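Local coordinates for protein afamin (Homo sapiens, PDB 6FAK) that carries hydrophobic molecules in body fluids, binds vitamin E and keeps lipidated Wnt proteins soluble and active, at residues Pro342-Pro347 and Glu445-Val450; Leu350-Ile355 and Glu382-Ser387; Val434-Thr439 and Asn452-Val457. One frame throughout, in Å; residues are numbered along the deposited sequence.

Contact 1. Residues Pro342-Pro347 and Glu445-Val450; sequences PDLSIP and EEFACV
Ser345 and Ala448 bring the two backbones closest, with their CA atoms 4.0 Å apart. Residues Pro342-Ser345 are the non-helical lead-in to helix 346-363. They lie against the first turn of helix 446-462. One ordered water joins the backbones: it donates to Asp343 O and accepts from Ala448 N at 2.8 Å. Ala448 CB sits 3.4 Å from the same Asp343 O. Phe447 has CG anti to the backbone N (chi1 171°), and its ring lies beside Leu344 and Ser345. Asp343 O meets the ring edge in plane, 3.8 Å from Phe447 CD2. The Leu344 and Phe447 side chains cross obliquely, with Leu344 CD2 4.1 Å from Phe447 CE2. Ser345 is an N-cap: its OG accepts from Glu348 N and also bonds Asp451. The contact joins the second and third albumin repeats, and Ala448 also lines a pocket holding a polyether, probably from the crystallisation liquor. Ser345 N is buried without a hydrogen-bonding partner. The extended Glu445 chain reaches Pro342; Glu445 OE1 is 3.4 Å from Pro342 O, two acceptors and so not a bond. Lys298 makes a long, weak ion pair with Glu445 OE1. An alanine here would probably leave Lys298 without this weak partner and uncover the Pro342 carbonyl.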
ATOM      1  N   PRO A 342      12.362  19.147   1.819  1.00 35.89           N
ATOM      2  CA  PRO A 342      11.033  18.688   2.205  1.00 36.83           C
ATOM      3  C   PRO A 342       9.984  18.684   1.096  1.00 35.75           C
ATOM      4  O   PRO A 342       8.979  17.998   1.251  1.00 38.44           O
ATOM      5  CB  PRO A 342      10.608  19.683   3.310  1.00 39.19           C
ATOM      6  CG  PRO A 342      11.376  20.899   3.025  1.00 39.71           C
ATOM      7  CD  PRO A 342      12.701  20.410   2.495  1.00 39.20           C
ATOM      8  N   ASP A 343      10.231  19.423   0.015  0.60 35.12           N
ATOM      9  CA  ASP A 343       9.326  19.487  -1.154  0.60 35.74           C
ATOM     10  C   ASP A 343       9.442  18.329  -2.167  0.60 32.93           C
ATOM     11  O   ASP A 343       8.659  18.284  -3.135  0.60 32.55           O
ATOM     12  CB  ASP A 343       9.531  20.819  -1.895  0.60 37.83           C
ATOM     13  CG  ASP A 343      11.002  21.092  -2.291  0.60 41.92           C
ATOM     14  OD1 ASP A 343      11.989  20.822  -1.515  0.60 38.47           O
ATOM     15  OD2 ASP A 343      11.161  21.654  -3.395  0.60 49.05           O
ATOM     16  N   LEU A 344      10.418  17.433  -1.970  1.00 30.44           N
ATOM     17  CA  LEU A 344      10.647  16.301  -2.890  1.00 29.14           C
ATOM     18  C   LEU A 344       9.973  15.038  -2.402  1.00 28.05           C
ATOM     19  O   LEU A 344       9.829  14.811  -1.174  1.00 28.15           O
ATOM     20  CB  LEU A 344      12.144  16.035  -3.112  1.00 29.33           C
ATOM     21  CG  LEU A 344      12.948  17.192  -3.724  1.00 30.00           C
ATOM     22  CD1 LEU A 344      14.396  16.831  -3.979  1.00 30.82           C
ATOM     23  CD2 LEU A 344      12.307  17.751  -4.985  1.00 29.99           C
ATOM     24  N   SER A 345       9.547  14.220  -3.354  1.00 26.82           N
ATOM     25  CA  SER A 345       9.014  12.902  -3.052  1.00 25.94           C
ATOM     26  C   SER A 345      10.122  11.937  -2.618  1.00 25.31           C
ATOM     27  O   SER A 345      11.269  12.142  -2.898  1.00 24.99           O
ATOM     28  CB  SER A 345       8.295  12.336  -4.266  1.00 25.82           C
ATOM     29  OG  SER A 345       9.192  11.918  -5.268  1.00 25.38           O
ATOM     30  N   ILE A 346       9.727  10.873  -1.948  1.00 25.26           N
ATOM     31  CA  ILE A 346      10.660   9.841  -1.562  1.00 25.32           C
ATOM     32  C   ILE A 346      11.310   9.183  -2.785  1.00 25.03           C
ATOM     33  O   ILE A 346      12.524   9.064  -2.791  1.00 24.65           O
ATOM     34  CB  ILE A 346      10.046   8.824  -0.563  1.00 25.96           C
ATOM     35  CG1 ILE A 346       9.447   9.526   0.681  1.00 26.06           C
ATOM     36  CG2 ILE A 346      11.082   7.813  -0.121  1.00 26.25           C
ATOM     37  CD1 ILE A 346      10.384  10.439   1.460  1.00 26.20           C
ATOM     38  N   PRO A 347      10.534   8.799  -3.833  1.00 25.00           N
ATOM     39  CA  PRO A 347      11.162   8.247  -5.053  1.00 24.96           C
ATOM     40  C   PRO A 347      12.152   9.222  -5.757  1.00 24.83           C
ATOM     41  O   PRO A 347      13.215   8.801  -6.204  1.00 24.35           O
ATOM     42  CB  PRO A 347       9.958   7.897  -5.959  1.00 25.35           C
ATOM     43  CG  PRO A 347       8.807   7.794  -5.070  1.00 25.72           C
ATOM     44  CD  PRO A 347       9.071   8.628  -3.841  1.00 25.57           C
ATOM     45  N   GLU A 445       2.683  21.320  -1.832  1.00 48.97           N
ATOM     46  CA  GLU A 445       3.655  20.238  -2.109  1.00 47.03           C
ATOM     47  C   GLU A 445       3.015  19.198  -3.044  1.00 39.98           C
ATOM     48  O   GLU A 445       3.111  17.976  -2.846  1.00 35.64           O
ATOM     49  CB  GLU A 445       4.232  19.636  -0.803  1.00 53.17           C
ATOM     50  CG  GLU A 445       5.379  20.467  -0.192  1.00 61.28           C
ATOM     51  CD  GLU A 445       5.882  19.946   1.166  1.00 73.49           C
ATOM     52  OE1 GLU A 445       5.635  18.753   1.523  1.00 75.02           O
ATOM     53  OE2 GLU A 445       6.553  20.736   1.883  1.00 70.40           O
ATOM     54  N   GLU A 446       2.422  19.726  -4.111  1.00 39.11           N
ATOM     55  CA  GLU A 446       1.821  18.934  -5.146  1.00 36.15           C
ATOM     56  C   GLU A 446       2.811  17.888  -5.660  1.00 33.14           C
ATOM     57  O   GLU A 446       2.450  16.704  -5.788  1.00 30.61           O
ATOM     58  CB  GLU A 446       1.420  19.847  -6.297  1.00 37.67           C
ATOM     59  CG  GLU A 446       0.920  19.138  -7.539  1.00 37.87           C
ATOM     60  CD  GLU A 446       0.612  20.141  -8.647  1.00 40.41           C
ATOM     61  OE1 GLU A 446       1.475  20.362  -9.556  1.00 41.18           O
ATOM     62  OE2 GLU A 446      -0.496  20.714  -8.596  1.00 39.61           O
ATOM     63  N   PHE A 447       4.044  18.322  -5.963  1.00 32.48           N
ATOM     64  CA  PHE A 447       5.006  17.379  -6.579  1.00 32.18           C
ATOM     65  C   PHE A 447       5.266  16.190  -5.652  1.00 30.37           C
ATOM     66  O   PHE A 447       5.140  15.023  -6.083  1.00 28.77           O
ATOM     67  CB  PHE A 447       6.346  18.007  -7.012  1.00 32.69           C
ATOM     68  CG  PHE A 447       7.363  16.959  -7.423  1.00 32.40           C
ATOM     69  CD1 PHE A 447       7.227  16.295  -8.609  1.00 31.70           C
ATOM     70  CD2 PHE A 447       8.422  16.607  -6.562  1.00 33.28           C
ATOM     71  CE1 PHE A 447       8.122  15.319  -8.983  1.00 32.38           C
ATOM     72  CE2 PHE A 447       9.331  15.621  -6.912  1.00 32.60           C
ATOM     73  CZ  PHE A 447       9.189  14.985  -8.133  1.00 33.58           C
ATOM     74  N   ALA A 448       5.606  16.478  -4.389  1.00 29.78           N
ATOM     75  CA  ALA A 448       5.913  15.410  -3.450  1.00 29.39           C
ATOM     76  C   ALA A 448       4.703  14.469  -3.233  1.00 29.40           C
ATOM     77  O   ALA A 448       4.820  13.221  -3.278  1.00 28.26           O
ATOM     78  CB  ALA A 448       6.404  15.963  -2.116  1.00 29.71           C
ATOM     79  N   CYS A 449       3.551  15.074  -3.036  1.00 30.24           N
ATOM     80  CA  CYS A 449       2.323  14.324  -2.770  1.00 30.79           C
ATOM     81  C   CYS A 449       1.964  13.365  -3.929  1.00 28.70           C
ATOM     82  O   CYS A 449       1.765  12.166  -3.722  1.00 27.54           O
ATOM     83  CB  CYS A 449       1.187  15.313  -2.457  1.00 32.77           C
ATOM     84  SG  CYS A 449      -0.398  14.561  -2.015  1.00 34.61           S
ATOM     85  N   VAL A 450       1.909  13.906  -5.154  1.00 28.37           N
ATOM     86  CA  VAL A 450       1.555  13.136  -6.321  1.00 28.04           C
ATOM     87  C   VAL A 450       2.573  11.996  -6.572  1.00 27.39           C
ATOM     88  O   VAL A 450       2.184  10.846  -6.828  1.00 26.62           O
ATOM     89  CB  VAL A 450       1.488  14.027  -7.578  1.00 28.98           C
ATOM     90  CG1 VAL A 450       1.347  13.200  -8.853  1.00 29.05           C
ATOM     91  CG2 VAL A 450       0.327  15.012  -7.475  1.00 29.72           C
TER
HETATM   92  O   HOH W   1       6.277  19.046  -3.462  1.00 31.82           O

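Contact 2. Residues Leu350-Ile355 and Glu382-Ser387; sequences LRIVQI and ETTEKS. With NAG (2-acetamido-2-deoxy-beta-D-glucopyranose), chain D.
Ile355 and Thr383 reach toward each other, tip to tip, between two roughly antiparallel helices. The axes of the short segments run at 151° to each other and approach to 10.7 Å, so side chains must span the gap. Thr383 has OG1 anti to the backbone N (chi1 177°). This leaves its CG2 between the backbone N and the carbonyl carbon, where it meets Ile355 CD1 at 3.6 Å. Ile352 also sends its CD1 across, and this methyl lies 3.5 Å from Thr384 OG1. Ile352 CD1 is anti to CA, which carries it toward Thr384. Arg351 bends at chi3, and its NH2 comes only to 3.8 Å from Ser387 OG. The charge of Arg351 is met instead by salt bridges to Glu348 and Asp451. Thr384 CG2 lies 3.5 Å from NAG C8. Beside it, NAG N2 donates to Glu385 OE2 at 2.8 Å, a nearly straight bond (167°). This sugar belongs to the N-linked glycan at Asn381. The closest direct contacts are made by isoleucine methyls against threonine side chains, whereas the polar bridge runs through Glu348. Glu348 binds Arg351 on its own helix and the hydroxyls of Thr384 and Ser387 on the other, and the nearby Arg351 would probably help to keep it ionised.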
ATOM      1  N   LEU A 350      15.401   9.166  -3.800  1.00 24.58           N
ATOM      2  CA  LEU A 350      16.162   7.960  -4.098  1.00 25.06           C
ATOM      3  C   LEU A 350      16.746   7.963  -5.497  1.00 24.59           C
ATOM      4  O   LEU A 350      17.816   7.419  -5.677  1.00 24.57           O
ATOM      5  CB  LEU A 350      15.307   6.699  -3.898  1.00 26.52           C
ATOM      6  CG  LEU A 350      14.724   6.649  -2.474  1.00 28.22           C
ATOM      7  CD1 LEU A 350      13.761   5.465  -2.396  1.00 31.01           C
ATOM      8  CD2 LEU A 350      15.791   6.574  -1.423  1.00 28.99           C
ATOM      9  N   ARG A 351      16.051   8.555  -6.496  1.00 24.26           N
ATOM     10  CA  ARG A 351      16.643   8.750  -7.793  1.00 24.16           C
ATOM     11  C   ARG A 351      17.928   9.639  -7.714  1.00 24.07           C
ATOM     12  O   ARG A 351      18.948   9.318  -8.333  1.00 23.84           O
ATOM     13  CB  ARG A 351      15.626   9.323  -8.816  1.00 24.51           C
ATOM     14  CG  ARG A 351      14.549   8.304  -9.201  1.00 24.59           C
ATOM     15  CD  ARG A 351      13.712   8.852 -10.328  1.00 25.19           C
ATOM     16  NE  ARG A 351      12.757   9.847  -9.870  1.00 25.67           N
ATOM     17  CZ  ARG A 351      11.512   9.639  -9.458  1.00 25.92           C
ATOM     18  NH1 ARG A 351      11.041   8.415  -9.301  1.00 25.94           N
ATOM     19  NH2 ARG A 351      10.746  10.666  -9.147  1.00 26.17           N
ATOM     20  N   ILE A 352      17.837  10.709  -6.939  1.00 24.00           N
ATOM     21  CA  ILE A 352      18.953  11.607  -6.705  1.00 24.17           C
ATOM     22  C   ILE A 352      20.141  10.881  -6.052  1.00 24.08           C
ATOM     23  O   ILE A 352      21.300  11.066  -6.469  1.00 24.07           O
ATOM     24  CB  ILE A 352      18.489  12.901  -5.948  1.00 24.43           C
ATOM     25  CG1 ILE A 352      17.665  13.725  -6.947  1.00 24.84           C
ATOM     26  CG2 ILE A 352      19.680  13.708  -5.402  1.00 24.53           C
ATOM     27  CD1 ILE A 352      16.850  14.811  -6.315  1.00 25.33           C
ATOM     28  N   VAL A 353      19.857  10.020  -5.085  1.00 24.04           N
ATOM     29  CA  VAL A 353      20.921   9.257  -4.444  1.00 24.24           C
ATOM     30  C   VAL A 353      21.619   8.365  -5.480  1.00 24.62           C
ATOM     31  O   VAL A 353      22.870   8.317  -5.519  1.00 24.38           O
ATOM     32  CB  VAL A 353      20.433   8.434  -3.241  1.00 24.23           C
ATOM     33  CG1 VAL A 353      21.569   7.582  -2.693  1.00 24.49           C
ATOM     34  CG2 VAL A 353      19.870   9.321  -2.116  1.00 24.21           C
ATOM     35  N   GLN A 354      20.843   7.692  -6.331  0.59 24.82           N
ATOM     36  CA  GLN A 354      21.427   6.831  -7.351  0.59 25.40           C
ATOM     37  C   GLN A 354      22.258   7.582  -8.373  0.59 25.54           C
ATOM     38  O   GLN A 354      23.335   7.113  -8.805  0.59 25.70           O
ATOM     39  CB  GLN A 354      20.319   6.061  -8.082  0.59 26.13           C
ATOM     40  CG  GLN A 354      20.827   5.055  -9.097  0.59 27.00           C
ATOM     41  CD  GLN A 354      21.626   3.953  -8.412  0.59 27.79           C
ATOM     42  OE1 GLN A 354      21.127   3.326  -7.463  0.59 28.35           O
ATOM     43  NE2 GLN A 354      22.877   3.755  -8.838  0.59 27.99           N
ATOM     44  N   ILE A 355      21.721   8.701  -8.830  1.00 25.71           N
ATOM     45  CA  ILE A 355      22.455   9.579  -9.749  1.00 26.36           C
ATOM     46  C   ILE A 355      23.776  10.044  -9.140  1.00 25.78           C
ATOM     47  O   ILE A 355      24.779  10.071  -9.832  1.00 25.47           O
ATOM     48  CB  ILE A 355      21.601  10.737 -10.192  1.00 27.85           C
ATOM     49  CG1 ILE A 355      20.576  10.182 -11.186  1.00 29.55           C
ATOM     50  CG2 ILE A 355      22.410  11.846 -10.864  1.00 28.60           C
ATOM     51  CD1 ILE A 355      19.433  11.125 -11.394  1.00 31.37           C
ATOM     52  N   GLU A 382      18.382  18.699 -13.423  1.00 35.16           N
ATOM     53  CA  GLU A 382      17.761  18.170 -14.662  1.00 37.04           C
ATOM     54  C   GLU A 382      16.782  17.009 -14.395  1.00 36.63           C
ATOM     55  O   GLU A 382      15.626  16.985 -14.918  1.00 36.73           O
ATOM     56  CB  GLU A 382      18.843  17.770 -15.672  1.00 39.90           C
ATOM     57  CG  GLU A 382      18.359  16.990 -16.885  1.00 43.37           C
ATOM     58  CD  GLU A 382      19.487  16.661 -17.837  1.00 51.39           C
ATOM     59  OE1 GLU A 382      19.647  15.453 -18.116  1.00 60.36           O
ATOM     60  OE2 GLU A 382      20.227  17.585 -18.281  1.00 50.33           O
ATOM     61  N   THR A 383      17.187  16.062 -13.551  1.00 35.71           N
ATOM     62  CA  THR A 383      16.303  14.930 -13.312  1.00 35.67           C
ATOM     63  C   THR A 383      15.027  15.382 -12.594  1.00 33.02           C
ATOM     64  O   THR A 383      13.940  14.970 -12.948  1.00 32.05           O
ATOM     65  CB  THR A 383      16.991  13.759 -12.590  1.00 38.71           C
ATOM     66  OG1 THR A 383      16.032  12.731 -12.351  1.00 41.24           O
ATOM     67  CG2 THR A 383      17.540  14.152 -11.299  1.00 42.40           C
ATOM     68  N   THR A 384      15.158  16.291 -11.636  1.00 31.80           N
ATOM     69  CA  THR A 384      14.004  16.770 -10.889  1.00 31.07           C
ATOM     70  C   THR A 384      13.047  17.626 -11.755  1.00 32.32           C
ATOM     71  O   THR A 384      11.815  17.515 -11.635  1.00 31.14           O
ATOM     72  CB  THR A 384      14.457  17.521  -9.661  1.00 31.33           C
ATOM     73  OG1 THR A 384      15.277  16.641  -8.876  1.00 30.30           O
ATOM     74  CG2 THR A 384      13.255  17.975  -8.846  1.00 32.13           C
ATOM     75  N   GLU A 385      13.613  18.478 -12.611  1.00 32.95           N
ATOM     76  CA  GLU A 385      12.803  19.219 -13.574  1.00 34.50           C
ATOM     77  C   GLU A 385      11.988  18.328 -14.454  1.00 33.89           C
ATOM     78  O   GLU A 385      10.861  18.652 -14.727  1.00 34.62           O
ATOM     79  CB  GLU A 385      13.689  20.098 -14.469  1.00 39.09           C
ATOM     80  CG  GLU A 385      14.182  21.332 -13.767  1.00 45.57           C
ATOM     81  CD  GLU A 385      13.110  22.386 -13.601  1.00 47.90           C
ATOM     82  OE1 GLU A 385      12.166  22.412 -14.419  1.00 49.55           O
ATOM     83  OE2 GLU A 385      13.254  23.207 -12.669  1.00 51.79           O
ATOM     84  N   LYS A 386      12.568  17.239 -14.960  1.00 35.15           N
ATOM     85  CA  LYS A 386      11.827  16.274 -15.752  1.00 38.13           C
ATOM     86  C   LYS A 386      10.666  15.685 -14.960  1.00 36.39           C
ATOM     87  O   LYS A 386       9.567  15.583 -15.475  1.00 34.50           O
ATOM     88  CB  LYS A 386      12.719  15.153 -16.289  1.00 45.47           C
ATOM     89  CG  LYS A 386      13.686  15.621 -17.377  1.00 54.53           C
ATOM     90  CD  LYS A 386      14.737  14.583 -17.761  1.00 64.82           C
ATOM     91  CE  LYS A 386      15.729  15.160 -18.766  1.00 70.49           C
ATOM     92  NZ  LYS A 386      16.126  14.170 -19.799  1.00 75.82           N
ATOM     93  N   SER A 387      10.905  15.303 -13.700  1.00 35.46           N
ATOM     94  CA  SER A 387       9.842  14.681 -12.894  1.00 34.91           C
ATOM     95  C   SER A 387       8.748  15.699 -12.648  1.00 33.16           C
ATOM     96  O   SER A 387       7.565  15.404 -12.790  1.00 32.31           O
ATOM     97  CB  SER A 387      10.389  14.153 -11.554  1.00 35.03           C
ATOM     98  OG  SER A 387      11.453  13.253 -11.795  1.00 36.26           O
TER
HETATM   99  C1  NAG D 641      16.902  24.211 -11.298  1.00 56.98           C
HETATM  100  C2  NAG D 641      15.767  24.413 -10.294  1.00 59.63           C
HETATM  101  C3  NAG D 641      15.030  25.725 -10.529  1.00 66.85           C
HETATM  102  C4  NAG D 641      15.996  26.889 -10.696  1.00 68.06           C
HETATM  103  C5  NAG D 641      17.079  26.548 -11.717  1.00 66.57           C
HETATM  104  C6  NAG D 641      18.084  27.689 -11.880  1.00 69.73           C
HETATM  105  C7  NAG D 641      14.808  22.320  -9.503  1.00 59.14           C
HETATM  106  C8  NAG D 641      13.761  21.273  -9.724  1.00 60.45           C
HETATM  107  N2  NAG D 641      14.815  23.320 -10.381  1.00 55.76           N
HETATM  108  O3  NAG D 641      14.156  25.978  -9.427  1.00 65.43           O
HETATM  109  O4  NAG D 641      15.266  28.045 -11.122  1.00 70.20           O
HETATM  110  O5  NAG D 641      17.760  25.356 -11.309  1.00 58.82           O
HETATM  111  O6  NAG D 641      18.835  27.867 -10.673  1.00 76.16           O
HETATM  112  O7  NAG D 641      15.600  22.253  -8.578  1.00 72.21           O

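Contact 3. Residues Val434-Thr439 and Asn452-Val457; sequences VTAFTT and NLADLV
Thr435 O is gripped by three donors, the backbone N and OG1 of Thr439 and OG1 of Thr438. The shortest of these bonds is from Thr439 OG1, which lies 2.7 Å from Thr435 O. That donor is tilted 30° from the carbonyl plane. Thr438 OG1 is 3.2 Å from Thr435 O and stands well to the side, with a C=O...donor angle of 103°. The bond from Thr439 OG1 suits a hydroxyl placed beside its own backbone N (chi1 -60°). The same torsion sets CG2 anti to that N, where it meets Leu453 CD1 at 3.9 Å. The two side chains cross at about a right angle. Leu453 CD1 also comes within 4.4 Å of Thr435 O, so the leucine methyl lies near the gripped carbonyl. Deeper in, Ala436 CB packs on Leu453 CB at 3.8 Å. Ala436 CB is just as close to Ala454 N, and it touches Ala454 CB at 4.4 Å. With only a methyl at Ala436, the segment axes approach to 8.4 Å. Val457 and Ala454 continue the packing onto Met433. Leu453 also lies close to a bound polyether, as does Asn452, which donates to it. The arrangement is an antiparallel helical hairpin of the third albumin repeat, with one helix lining a polyether-occupied pocket.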
ATOM      1  N   VAL A 434      -5.681   7.480  -9.943  1.00 29.65           N
ATOM      2  CA  VAL A 434      -6.339   8.761 -10.059  1.00 30.57           C
ATOM      3  C   VAL A 434      -6.398   9.488  -8.714  1.00 30.89           C
ATOM      4  O   VAL A 434      -6.369  10.700  -8.683  1.00 30.35           O
ATOM      5  CB  VAL A 434      -7.679   8.655 -10.821  1.00 31.16           C
ATOM      6  CG1 VAL A 434      -8.808   8.170  -9.953  1.00 31.78           C
ATOM      7  CG2 VAL A 434      -7.999   9.983 -11.447  1.00 33.46           C
ATOM      8  N   THR A 435      -6.441   8.720  -7.640  1.00 32.48           N
ATOM      9  CA  THR A 435      -6.455   9.235  -6.259  1.00 34.98           C
ATOM     10  C   THR A 435      -5.237  10.053  -5.876  1.00 33.59           C
ATOM     11  O   THR A 435      -5.350  10.996  -5.101  1.00 36.65           O
ATOM     12  CB  THR A 435      -6.704   8.073  -5.296  1.00 37.71           C
ATOM     13  OG1 THR A 435      -7.993   7.565  -5.619  1.00 40.34           O
ATOM     14  CG2 THR A 435      -6.703   8.518  -3.849  1.00 38.36           C
ATOM     15  N   ALA A 436      -4.084   9.732  -6.441  1.00 31.55           N
ATOM     16  CA  ALA A 436      -2.926  10.582  -6.322  1.00 31.48           C
ATOM     17  C   ALA A 436      -3.243  12.009  -6.774  1.00 32.35           C
ATOM     18  O   ALA A 436      -2.805  12.981  -6.131  1.00 33.09           O
ATOM     19  CB  ALA A 436      -1.773  10.046  -7.133  1.00 30.54           C
ATOM     20  N   PHE A 437      -3.974  12.146  -7.866  1.00 30.96           N
ATOM     21  CA  PHE A 437      -4.291  13.484  -8.415  1.00 33.57           C
ATOM     22  C   PHE A 437      -5.401  14.219  -7.720  1.00 33.52           C
ATOM     23  O   PHE A 437      -5.274  15.436  -7.484  1.00 34.71           O
ATOM     24  CB  PHE A 437      -4.526  13.397  -9.918  1.00 35.35           C
ATOM     25  CG  PHE A 437      -3.356  12.835 -10.605  1.00 36.12           C
ATOM     26  CD1 PHE A 437      -2.278  13.623 -10.859  1.00 37.30           C
ATOM     27  CD2 PHE A 437      -3.273  11.486 -10.862  1.00 37.34           C
ATOM     28  CE1 PHE A 437      -1.143  13.095 -11.424  1.00 37.54           C
ATOM     29  CE2 PHE A 437      -2.135  10.953 -11.422  1.00 38.14           C
ATOM     30  CZ  PHE A 437      -1.062  11.761 -11.688  1.00 36.66           C
ATOM     31  N   THR A 438      -6.444  13.496  -7.319  1.00 34.14           N
ATOM     32  CA  THR A 438      -7.553  14.089  -6.552  1.00 34.68           C
ATOM     33  C   THR A 438      -7.142  14.516  -5.149  1.00 35.35           C
ATOM     34  O   THR A 438      -7.650  15.483  -4.618  1.00 36.35           O
ATOM     35  CB  THR A 438      -8.758  13.126  -6.382  1.00 36.88           C
ATOM     36  OG1 THR A 438      -8.354  11.984  -5.625  1.00 38.60           O
ATOM     37  CG2 THR A 438      -9.330  12.665  -7.718  1.00 39.25           C
ATOM     38  N   THR A 439      -6.250  13.779  -4.534  1.00 33.86           N
ATOM     39  CA  THR A 439      -5.729  14.122  -3.244  1.00 35.79           C
ATOM     40  C   THR A 439      -4.742  15.317  -3.274  1.00 38.74           C
ATOM     41  O   THR A 439      -4.751  16.103  -2.337  1.00 40.37           O
ATOM     42  CB  THR A 439      -4.992  12.907  -2.661  1.00 35.64           C
ATOM     43  OG1 THR A 439      -5.922  11.822  -2.555  1.00 36.74           O
ATOM     44  CG2 THR A 439      -4.373  13.202  -1.315  1.00 36.04           C
ATOM     45  N   ASN A 452       4.710  10.572  -4.548  1.00 26.08           N
ATOM     46  CA  ASN A 452       4.645   9.617  -3.442  1.00 26.13           C
ATOM     47  C   ASN A 452       3.450   8.654  -3.612  1.00 26.26           C
ATOM     48  O   ASN A 452       3.594   7.428  -3.475  1.00 26.04           O
ATOM     49  CB  ASN A 452       4.528  10.336  -2.093  1.00 26.36           C
ATOM     50  CG  ASN A 452       5.887  10.820  -1.527  1.00 26.17           C
ATOM     51  OD1 ASN A 452       6.958  10.339  -1.888  1.00 25.74           O
ATOM     52  ND2 ASN A 452       5.817  11.779  -0.602  1.00 26.18           N
ATOM     53  N   LEU A 453       2.272   9.211  -3.855  1.00 26.32           N
ATOM     54  CA  LEU A 453       1.073   8.391  -3.984  1.00 27.10           C
ATOM     55  C   LEU A 453       1.017   7.605  -5.272  1.00 26.49           C
ATOM     56  O   LEU A 453       0.581   6.468  -5.250  1.00 26.54           O
ATOM     57  CB  LEU A 453      -0.193   9.210  -3.824  1.00 27.87           C
ATOM     58  CG  LEU A 453      -0.497   9.741  -2.425  1.00 30.00           C
ATOM     59  CD1 LEU A 453      -1.821  10.484  -2.476  1.00 30.01           C
ATOM     60  CD2 LEU A 453      -0.588   8.643  -1.395  1.00 31.70           C
ATOM     61  N   ALA A 454       1.452   8.194  -6.383  1.00 26.07           N
ATOM     62  CA  ALA A 454       1.547   7.453  -7.649  1.00 26.02           C
ATOM     63  C   ALA A 454       2.474   6.251  -7.606  1.00 26.49           C
ATOM     64  O   ALA A 454       2.169   5.194  -8.194  1.00 25.68           O
ATOM     65  CB  ALA A 454       1.990   8.372  -8.791  1.00 26.32           C
ATOM     66  N   ASP A 455       3.585   6.383  -6.884  1.00 26.90           N
ATOM     67  CA  ASP A 455       4.542   5.302  -6.777  1.00 27.75           C
ATOM     68  C   ASP A 455       3.982   4.049  -6.084  1.00 27.54           C
ATOM     69  O   ASP A 455       4.322   2.901  -6.431  1.00 26.48           O
ATOM     70  CB  ASP A 455       5.789   5.779  -6.028  1.00 29.98           C
ATOM     71  CG  ASP A 455       7.045   5.035  -6.469  1.00 33.94           C
ATOM     72  OD1 ASP A 455       7.505   5.263  -7.634  1.00 35.46           O
ATOM     73  OD2 ASP A 455       7.565   4.232  -5.649  1.00 36.69           O
ATOM     74  N   LEU A 456       3.065   4.269  -5.161  1.00 28.53           N
ATOM     75  CA  LEU A 456       2.409   3.165  -4.502  1.00 30.25           C
ATOM     76  C   LEU A 456       1.597   2.265  -5.413  1.00 29.69           C
ATOM     77  O   LEU A 456       1.363   1.124  -5.080  1.00 31.23           O
ATOM     78  CB  LEU A 456       1.484   3.650  -3.397  1.00 32.10           C
ATOM     79  CG  LEU A 456       2.086   4.557  -2.313  1.00 34.10           C
ATOM     80  CD1 LEU A 456       0.986   4.961  -1.321  1.00 36.36           C
ATOM     81  CD2 LEU A 456       3.309   3.940  -1.682  1.00 35.90           C
ATOM     82  N   VAL A 457       1.099   2.781  -6.493  1.00 30.14           N
ATOM     83  CA  VAL A 457       0.346   1.948  -7.436  1.00 33.69           C
ATOM     84  C   VAL A 457       1.232   0.794  -7.940  1.00 37.19           C
ATOM     85  O   VAL A 457       0.833  -0.371  -7.886  1.00 33.86           O
ATOM     86  CB  VAL A 457      -0.147   2.789  -8.634  1.00 36.63           C
ATOM     87  CG1 VAL A 457      -0.865   1.927  -9.663  1.00 39.48           C
ATOM     88  CG2 VAL A 457      -1.101   3.865  -8.121  1.00 36.98           C
TER

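Overall arrangement
Along the chain, helix 346-363 comes first, and its lead-in supplies the first half of contact 1. Contact 2 then closes a short loop as the chain returns in helix 376-417. It is nested within the larger loop that contact 1 closes at the start of helix 446-462. Contact 3 closes a short loop between helices 423-440 and 446-462. It crosses contact 1: segment 434-439 lies inside that larger loop, segment 452-457 beyond it. Contacts 2 and 3 do not touch. Contact 1 meets both: Phe447 packs on Ser387, while Ile346 N probably bonds Asn452 OD1. Contact 1 ties the second repeat to the third, contact 2 packs helix 346-363 on helix 376-417, and contact 3 pairs two helices of the third repeat.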